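Local coordinates for protein chitin deacetylase 1 (Bombyx mori, PDB 5ZNT) that removes the N-acetyl groups of N-acetylglucosamine residues in chitin with the help of zinc, yielding chitosan and acetate, at residues V143-Q157 with M161-T173. Residues are numbered along the deposited sequence; the frame is centred on the assembly and turned at random.
Sequences VGVRAPYLRVGGNNQ and MEEQAFLYDSTIT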
ATOM      1  N   VAL A 143       4.513   2.933   8.560  1.00 16.16           N
ATOM      2  CA  VAL A 143       3.314   2.958   9.402  1.00 17.74           C
ATOM      3  C   VAL A 143       2.187   2.091   8.847  1.00 19.60           C
ATOM      4  O   VAL A 143       1.153   1.921   9.504  1.00 19.63           O
ATOM      5  CB  VAL A 143       2.808   4.404   9.610  1.00 19.60           C
ATOM      6  CG1 VAL A 143       3.915   5.300  10.166  1.00 25.06           C
ATOM      7  CG2 VAL A 143       2.246   4.981   8.305  1.00 17.75           C
ATOM      8  N   GLY A 144       2.358   1.561   7.635  1.00 17.60           N
ATOM      9  CA  GLY A 144       1.321   0.756   7.008  1.00 14.71           C
ATOM     10  C   GLY A 144       1.618  -0.729   6.987  1.00 20.88           C
ATOM     11  O   GLY A 144       2.782  -1.145   7.059  1.00 17.83           O
ATOM     12  N   VAL A 145       0.564  -1.539   6.883  1.00 16.18           N
ATOM     13  CA  VAL A 145       0.653  -2.992   6.874  1.00 14.69           C
ATOM     14  C   VAL A 145      -0.189  -3.518   5.728  1.00 19.86           C
ATOM     15  O   VAL A 145      -1.324  -3.060   5.529  1.00 19.80           O
ATOM     16  CB  VAL A 145       0.145  -3.597   8.203  1.00 17.20           C
ATOM     17  CG1 VAL A 145       0.042  -5.130   8.084  1.00 18.71           C
ATOM     18  CG2 VAL A 145       1.078  -3.228   9.360  1.00 16.38           C
ATOM     19  N   ARG A 146       0.336  -4.517   5.011  1.00 16.34           N
ATOM     20  CA  ARG A 146      -0.474  -5.345   4.122  1.00 18.38           C
ATOM     21  C   ARG A 146      -0.068  -6.794   4.332  1.00 19.42           C
ATOM     22  O   ARG A 146       1.118  -7.129   4.218  1.00 18.40           O
ATOM     23  CB  ARG A 146      -0.298  -4.956   2.653  1.00 15.83           C
ATOM     24  CG  ARG A 146      -1.053  -5.877   1.673  1.00 17.50           C
ATOM     25  CD  ARG A 146      -1.029  -5.276   0.253  1.00 17.36           C
ATOM     26  NE  ARG A 146      -1.914  -4.114   0.101  1.00 18.31           N
ATOM     27  CZ  ARG A 146      -1.908  -3.286  -0.943  1.00 18.83           C
ATOM     28  NH1 ARG A 146      -1.050  -3.473  -1.948  1.00 17.28           N
ATOM     29  NH2 ARG A 146      -2.772  -2.272  -0.986  1.00 18.01           N
ATOM     30  N   ALA A 147      -1.048  -7.654   4.618  1.00 15.50           N
ATOM     31  CA  ALA A 147      -0.766  -9.064   4.907  1.00 17.01           C
ATOM     32  C   ALA A 147      -0.506  -9.850   3.626  1.00 18.44           C
ATOM     33  O   ALA A 147      -1.153  -9.604   2.602  1.00 17.61           O
ATOM     34  CB  ALA A 147      -1.924  -9.712   5.675  1.00 16.80           C
ATOM     35  N   PRO A 148       0.453 -10.786   3.662  1.00 17.05           N
ATOM     36  CA  PRO A 148       0.637 -11.720   2.551  1.00 16.73           C
ATOM     37  C   PRO A 148      -0.669 -12.401   2.158  1.00 20.66           C
ATOM     38  O   PRO A 148      -1.510 -12.727   3.009  1.00 20.65           O
ATOM     39  CB  PRO A 148       1.649 -12.733   3.107  1.00 21.20           C
ATOM     40  CG  PRO A 148       2.477 -11.912   4.067  1.00 19.69           C
ATOM     41  CD  PRO A 148       1.457 -10.976   4.725  1.00 17.61           C
ATOM     42  N   TYR A 149      -0.830 -12.582   0.849  1.00 19.46           N
ATOM     43  CA  TYR A 149      -2.000 -13.187   0.203  1.00 25.16           C
ATOM     44  C   TYR A 149      -3.311 -12.496   0.609  1.00 24.35           C
ATOM     45  O   TYR A 149      -4.394 -13.081   0.472  1.00 23.43           O
ATOM     46  CB  TYR A 149      -2.018 -14.717   0.460  1.00 23.07           C
ATOM     47  CG  TYR A 149      -0.632 -15.294   0.202  1.00 20.41           C
ATOM     48  CD1 TYR A 149      -0.195 -15.571  -1.095  1.00 24.79           C
ATOM     49  CD2 TYR A 149       0.279 -15.456   1.246  1.00 23.12           C
ATOM     50  CE1 TYR A 149       1.102 -16.050  -1.335  1.00 22.15           C
ATOM     51  CE2 TYR A 149       1.587 -15.915   1.012  1.00 20.22           C
ATOM     52  CZ  TYR A 149       1.978 -16.203  -0.274  1.00 19.42           C
ATOM     53  OH  TYR A 149       3.252 -16.662  -0.500  1.00 21.31           O
ATOM     54  N   LEU A 150      -3.219 -11.243   1.083  1.00 16.80           N
ATOM     55  CA  LEU A 150      -4.360 -10.455   1.549  1.00 19.30           C
ATOM     56  C   LEU A 150      -5.197 -11.239   2.564  1.00 28.25           C
ATOM     57  O   LEU A 150      -6.431 -11.180   2.567  1.00 23.80           O
ATOM     58  CB  LEU A 150      -5.224  -9.982   0.370  1.00 18.56           C
ATOM     59  CG  LEU A 150      -4.479  -9.178  -0.721  1.00 23.08           C
ATOM     60  CD1 LEU A 150      -5.447  -8.695  -1.806  1.00 27.22           C
ATOM     61  CD2 LEU A 150      -3.802  -7.960  -0.095  1.00 21.17           C
ATOM     62  N   ARG A 151      -4.519 -11.973   3.453  1.00 23.14           N
ATOM     63  CA  ARG A 151      -5.212 -12.722   4.499  1.00 22.47           C
ATOM     64  C   ARG A 151      -5.411 -11.816   5.704  1.00 25.40           C
ATOM     65  O   ARG A 151      -4.459 -11.519   6.436  1.00 23.34           O
ATOM     66  CB  ARG A 151      -4.434 -13.975   4.890  1.00 23.79           C
ATOM     67  CG  ARG A 151      -4.167 -14.957   3.764  1.00 23.44           C
ATOM     68  CD  ARG A 151      -5.430 -15.305   2.986  1.00 30.54           C
ATOM     69  NE  ARG A 151      -6.448 -15.940   3.824  1.00 29.71           N
ATOM     70  CZ  ARG A 151      -7.657 -16.273   3.382  1.00 37.54           C
ATOM     71  NH1 ARG A 151      -7.990 -16.022   2.118  1.00 33.07           N
ATOM     72  NH2 ARG A 151      -8.540 -16.837   4.200  1.00 32.19           N
ATOM     73  N   VAL A 152      -6.652 -11.386   5.929  1.00 24.03           N
ATOM     74  CA  VAL A 152      -6.955 -10.560   7.084  1.00 18.14           C
ATOM     75  C   VAL A 152      -6.888 -11.408   8.348  1.00 23.92           C
ATOM     76  O   VAL A 152      -7.283 -12.582   8.345  1.00 26.65           O
ATOM     77  CB  VAL A 152      -8.342  -9.919   6.922  1.00 23.80           C
ATOM     78  CG1 VAL A 152      -8.564  -8.891   8.014  1.00 21.53           C
ATOM     79  CG2 VAL A 152      -8.443  -9.300   5.532  1.00 24.52           C
ATOM     80  N   GLY A 153      -6.381 -10.816   9.434  1.00 22.89           N
ATOM     81  CA  GLY A 153      -6.205 -11.545  10.686  1.00 22.17           C
ATOM     82  C   GLY A 153      -7.273 -11.295  11.744  1.00 26.40           C
ATOM     83  O   GLY A 153      -6.954 -11.164  12.933  1.00 23.52           O
ATOM     84  N   GLY A 154      -8.537 -11.231  11.325  1.00 25.71           N
ATOM     85  CA  GLY A 154      -9.624 -10.969  12.258  1.00 30.29           C
ATOM     86  C   GLY A 154      -9.312  -9.817  13.180  1.00 28.51           C
ATOM     87  O   GLY A 154      -8.697  -8.824  12.779  1.00 33.30           O
ATOM     88  N   ASN A 155      -9.701  -9.956  14.450  1.00 25.77           N
ATOM     89  CA  ASN A 155      -9.385  -8.913  15.416  1.00 23.62           C
ATOM     90  C   ASN A 155      -7.918  -8.941  15.816  1.00 25.03           C
ATOM     91  O   ASN A 155      -7.368  -7.904  16.188  1.00 26.95           O
ATOM     92  CB  ASN A 155     -10.258  -9.045  16.669  1.00 28.38           C
ATOM     93  CG  ASN A 155     -11.724  -8.728  16.390  1.00 40.02           C
ATOM     94  OD1 ASN A 155     -12.085  -7.563  16.129  1.00 33.93           O
ATOM     95  ND2 ASN A 155     -12.578  -9.762  16.432  1.00 32.63           N
ATOM     96  N   ASN A 156      -7.291 -10.116  15.769  1.00 27.97           N
ATOM     97  CA  ASN A 156      -5.909 -10.242  16.225  1.00 28.03           C
ATOM     98  C   ASN A 156      -4.984  -9.310  15.454  1.00 21.55           C
ATOM     99  O   ASN A 156      -4.153  -8.621  16.054  1.00 27.53           O
ATOM    100  CB  ASN A 156      -5.444 -11.689  16.090  1.00 21.74           C
ATOM    101  CG  ASN A 156      -6.033 -12.585  17.168  1.00 28.77           C
ATOM    102  OD1 ASN A 156      -6.665 -12.109  18.118  1.00 28.31           O
ATOM    103  ND2 ASN A 156      -5.833 -13.877  17.022  1.00 25.81           N
ATOM    104  N   GLN A 157      -5.105  -9.287  14.120  1.00 25.80           N
ATOM    105  CA  GLN A 157      -4.255  -8.402  13.322  1.00 20.17           C
ATOM    106  C   GLN A 157      -4.395  -6.965  13.785  1.00 26.03           C
ATOM    107  O   GLN A 157      -3.401  -6.258  13.985  1.00 21.85           O
ATOM    108  CB  GLN A 157      -4.598  -8.514  11.835  1.00 22.59           C
ATOM    109  CG  GLN A 157      -3.844  -7.454  10.974  1.00 21.94           C
ATOM    110  CD  GLN A 157      -4.207  -7.497   9.500  1.00 25.38           C
ATOM    111  OE1 GLN A 157      -4.994  -8.341   9.073  1.00 24.78           O
ATOM    112  NE2 GLN A 157      -3.629  -6.574   8.709  1.00 22.15           N
ATOM    113  N   MET A 161      -1.996  -4.181  15.551  1.00 23.96           N
ATOM    114  CA  MET A 161      -1.624  -2.920  14.911  1.00 22.70           C
ATOM    115  C   MET A 161      -1.865  -1.744  15.837  1.00 23.26           C
ATOM    116  O   MET A 161      -1.092  -0.775  15.840  1.00 23.21           O
ATOM    117  CB  MET A 161      -2.393  -2.755  13.601  1.00 22.59           C
ATOM    118  CG  MET A 161      -1.944  -3.769  12.552  1.00 20.05           C
ATOM    119  SD  MET A 161      -2.781  -3.571  10.984  1.00 23.09           S
ATOM    120  CE  MET A 161      -2.252  -1.922  10.530  1.00 19.25           C
ATOM    121  N   GLU A 162      -2.915  -1.814  16.654  1.00 24.67           N
ATOM    122  CA  GLU A 162      -3.135  -0.732  17.605  1.00 24.85           C
ATOM    123  C   GLU A 162      -2.061  -0.736  18.689  1.00 22.74           C
ATOM    124  O   GLU A 162      -1.492   0.311  19.008  1.00 25.98           O
ATOM    125  CB  GLU A 162      -4.536  -0.819  18.219  1.00 26.58           C
ATOM    126  CG  GLU A 162      -4.812   0.363  19.144  1.00 35.68           C
ATOM    127  CD  GLU A 162      -6.270   0.490  19.595  1.00 36.15           C
ATOM    128  OE1 GLU A 162      -7.164  -0.210  19.056  1.00 28.77           O
ATOM    129  OE2 GLU A 162      -6.505   1.308  20.507  1.00 35.75           O
ATOM    130  N   GLU A 163      -1.762  -1.906  19.262  1.00 26.03           N
ATOM    131  CA  GLU A 163      -0.708  -1.975  20.275  1.00 27.78           C
ATOM    132  C   GLU A 163       0.639  -1.516  19.722  1.00 29.12           C
ATOM    133  O   GLU A 163       1.434  -0.921  20.453  1.00 27.21           O
ATOM    134  CB  GLU A 163      -0.572  -3.403  20.819  1.00 30.16           C
ATOM    135  CG  GLU A 163      -1.726  -3.857  21.704  1.00 34.60           C
ATOM    136  CD  GLU A 163      -1.632  -5.327  22.120  1.00 39.27           C
ATOM    137  OE1 GLU A 163      -0.661  -6.021  21.722  1.00 41.11           O
ATOM    138  OE2 GLU A 163      -2.532  -5.795  22.852  1.00 42.50           O
ATOM    139  N   GLN A 164       0.911  -1.774  18.441  1.00 26.78           N
ATOM    140  CA  GLN A 164       2.201  -1.453  17.832  1.00 24.06           C
ATOM    141  C   GLN A 164       2.229  -0.074  17.195  1.00 27.67           C
ATOM    142  O   GLN A 164       3.253   0.306  16.615  1.00 26.92           O
ATOM    143  CB  GLN A 164       2.556  -2.521  16.787  1.00 23.24           C
ATOM    144  CG  GLN A 164       2.877  -3.885  17.409  1.00 22.36           C
ATOM    145  CD  GLN A 164       4.037  -3.783  18.390  1.00 28.74           C
ATOM    146  OE1 GLN A 164       5.009  -3.083  18.136  1.00 28.79           O
ATOM    147  NE2 GLN A 164       3.928  -4.477  19.516  1.00 34.45           N
ATOM    148  N   ALA A 165       1.122   0.671  17.259  1.00 23.11           N
ATOM    149  CA  ALA A 165       1.073   2.044  16.766  1.00 26.81           C
ATOM    150  C   ALA A 165       1.310   2.106  15.258  1.00 26.84           C
ATOM    151  O   ALA A 165       1.931   3.036  14.748  1.00 27.18           O
ATOM    152  CB  ALA A 165       2.061   2.943  17.511  1.00 30.81           C
ATOM    153  N   PHE A 166       0.802   1.115  14.534  1.00 24.82           N
ATOM    154  CA  PHE A 166       0.723   1.254  13.087  1.00 22.08           C
ATOM    155  C   PHE A 166      -0.413   2.218  12.752  1.00 26.03           C
ATOM    156  O   PHE A 166      -1.384   2.345  13.503  1.00 26.91           O
ATOM    157  CB  PHE A 166       0.496  -0.108  12.421  1.00 19.28           C
ATOM    158  CG  PHE A 166       1.758  -0.948  12.288  1.00 23.07           C
ATOM    159  CD1 PHE A 166       2.711  -0.652  11.314  1.00 21.94           C
ATOM    160  CD2 PHE A 166       1.996  -2.016  13.145  1.00 21.19           C
ATOM    161  CE1 PHE A 166       3.864  -1.416  11.196  1.00 19.83           C
ATOM    162  CE2 PHE A 166       3.152  -2.791  13.024  1.00 21.45           C
ATOM    163  CZ  PHE A 166       4.088  -2.483  12.053  1.00 16.48           C
ATOM    164  N   LEU A 167      -0.287   2.913  11.619  1.00 22.49           N
ATOM    165  CA  LEU A 167      -1.317   3.883  11.255  1.00 22.75           C
ATOM    166  C   LEU A 167      -2.455   3.223  10.487  1.00 23.17           C
ATOM    167  O   LEU A 167      -3.635   3.460  10.774  1.00 24.76           O
ATOM    168  CB  LEU A 167      -0.707   5.011  10.429  1.00 23.35           C
ATOM    169  CG  LEU A 167      -1.683   6.072   9.913  1.00 23.38           C
ATOM    170  CD1 LEU A 167      -2.344   6.807  11.099  1.00 27.46           C
ATOM    171  CD2 LEU A 167      -0.951   7.031   8.964  1.00 22.32           C
ATOM    172  N   TYR A 168      -2.133   2.392   9.505  1.00 17.84           N
ATOM    173  CA  TYR A 168      -3.192   1.869   8.669  1.00 19.48           C
ATOM    174  C   TYR A 168      -2.876   0.460   8.230  1.00 21.46           C
ATOM    175  O   TYR A 168      -1.712   0.048   8.149  1.00 21.57           O
ATOM    176  CB  TYR A 168      -3.437   2.738   7.431  1.00 19.20           C
ATOM    177  CG  TYR A 168      -2.300   2.723   6.427  1.00 21.87           C
ATOM    178  CD1 TYR A 168      -2.260   1.778   5.401  1.00 18.27           C
ATOM    179  CD2 TYR A 168      -1.259   3.637   6.521  1.00 18.40           C
ATOM    180  CE1 TYR A 168      -1.210   1.758   4.477  1.00 18.79           C
ATOM    181  CE2 TYR A 168      -0.199   3.619   5.609  1.00 20.76           C
ATOM    182  CZ  TYR A 168      -0.193   2.686   4.589  1.00 18.55           C
ATOM    183  OH  TYR A 168       0.848   2.652   3.695  1.00 18.70           O
ATOM    184  N   ASP A 169      -3.945  -0.256   7.911  1.00 19.51           N
ATOM    185  CA  ASP A 169      -3.899  -1.511   7.198  1.00 18.01           C
ATOM    186  C   ASP A 169      -4.420  -1.307   5.781  1.00 21.64           C
ATOM    187  O   ASP A 169      -5.288  -0.462   5.536  1.00 21.17           O
ATOM    188  CB  ASP A 169      -4.745  -2.557   7.917  1.00 20.90           C
ATOM    189  CG  ASP A 169      -4.882  -3.815   7.122  1.00 21.80           C
ATOM    190  OD1 ASP A 169      -3.871  -4.534   6.990  1.00 20.07           O
ATOM    191  OD2 ASP A 169      -5.977  -4.086   6.594  1.00 21.49           O
ATOM    192  N   SER A 170      -3.870  -2.075   4.837  1.00 17.36           N
ATOM    193  CA  SER A 170      -4.414  -2.167   3.478  1.00 21.36           C
ATOM    194  C   SER A 170      -4.398  -3.645   3.097  1.00 18.13           C
ATOM    195  O   SER A 170      -3.646  -4.099   2.230  1.00 19.07           O
ATOM    196  CB  SER A 170      -3.645  -1.320   2.463  1.00 20.47           C
ATOM    197  OG  SER A 170      -4.352  -1.302   1.212  1.00 15.99           O
ATOM    198  N   THR A 171      -5.240  -4.406   3.776  1.00 17.16           N
ATOM    199  CA  THR A 171      -5.428  -5.828   3.511  1.00 18.57           C
ATOM    200  C   THR A 171      -6.877  -6.188   3.191  1.00 20.23           C
ATOM    201  O   THR A 171      -7.120  -7.175   2.496  1.00 20.02           O
ATOM    202  CB  THR A 171      -4.974  -6.647   4.731  1.00 19.27           C
ATOM    203  OG1 THR A 171      -3.661  -6.229   5.131  1.00 23.10           O
ATOM    204  CG2 THR A 171      -4.990  -8.135   4.439  1.00 18.00           C
ATOM    205  N   ILE A 172      -7.834  -5.403   3.667  1.00 20.94           N
ATOM    206  CA  ILE A 172      -9.247  -5.733   3.527  1.00 23.55           C
ATOM    207  C   ILE A 172      -9.720  -5.344   2.135  1.00 21.76           C
ATOM    208  O   ILE A 172      -9.513  -4.209   1.692  1.00 22.11           O
ATOM    209  CB  ILE A 172     -10.065  -5.028   4.615  1.00 23.82           C
ATOM    210  CG1 ILE A 172      -9.680  -5.615   5.975  1.00 19.04           C
ATOM    211  CG2 ILE A 172     -11.588  -5.174   4.328  1.00 22.29           C
ATOM    212  CD1 ILE A 172     -10.287  -4.864   7.139  1.00 20.77           C
ATOM    213  N   THR A 173     -10.325  -6.290   1.426  1.00 20.83           N
ATOM    214  CA  THR A 173     -10.861  -6.041   0.094  1.00 21.32           C
ATOM    215  C   THR A 173     -12.344  -5.684   0.182  1.00 28.68           C
ATOM    216  O   THR A 173     -13.082  -6.263   0.983  1.00 24.48           O
ATOM    217  CB  THR A 173     -10.661  -7.273  -0.792  1.00 27.38           C
ATOM    218  OG1 THR A 173      -9.244  -7.519  -0.963  1.00 29.25           O
ATOM    219  CG2 THR A 173     -11.280  -7.044  -2.112  1.00 28.44           C
TER
HETATM  220  O   HOH W   1      -8.505  -9.364   1.828  1.00 23.69           O
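R146 grips S170 side-on: NE gives a nearly straight bond to S170 O at 2.7 Å, NH2 another to S170 OG, itself hydrogen-bonded to M211 O, and both acceptors lie close to the guanidinium plane. With CG trans to the backbone N (chi1 176°), the bend at chi3 (-73°) turns NE and NH2 toward S170; a salt bridge from NH1 to D45 further fixes the rotation. Between the parallel strands 144-145 and 168-169, V145 N donates to Y168 O, and S170 N returns a bond to V145 O. Beside them G144 CA sits over one face of the Y168 ring, 3.5 Å from its centroid, a CH-pi contact that leaves no room for a side chain. On the opposite sheet face V145 CG2 stands over the centre of the F166 ring, while V145 CB meets the M161 methyl CE. T171 OG1 is gripped twice, donating to D169 OD1 at 2.5 Å and accepting from A147 N at 3.0 Å; T171 N closes an Asx turn on D169 OD2. At one end the partly exposed V143 and L167 lie side by side, CG2 against CB at 3.6 Å, and L167 N donates to V143 O. This tight packing contrasts with the looser other end, where L150 CD1 approaches T173 OG1 no closer than 4.1 Å and a water donates to L150 O and T171 O. Strand 144-145, helix 154-163, closed by a Schellman motif at A165, and strand 168-169 form a beta-alpha-beta unit of the CE4 deacetylase domain, whose R146 carbonyl accepts from ND1 of the zinc ligand H101.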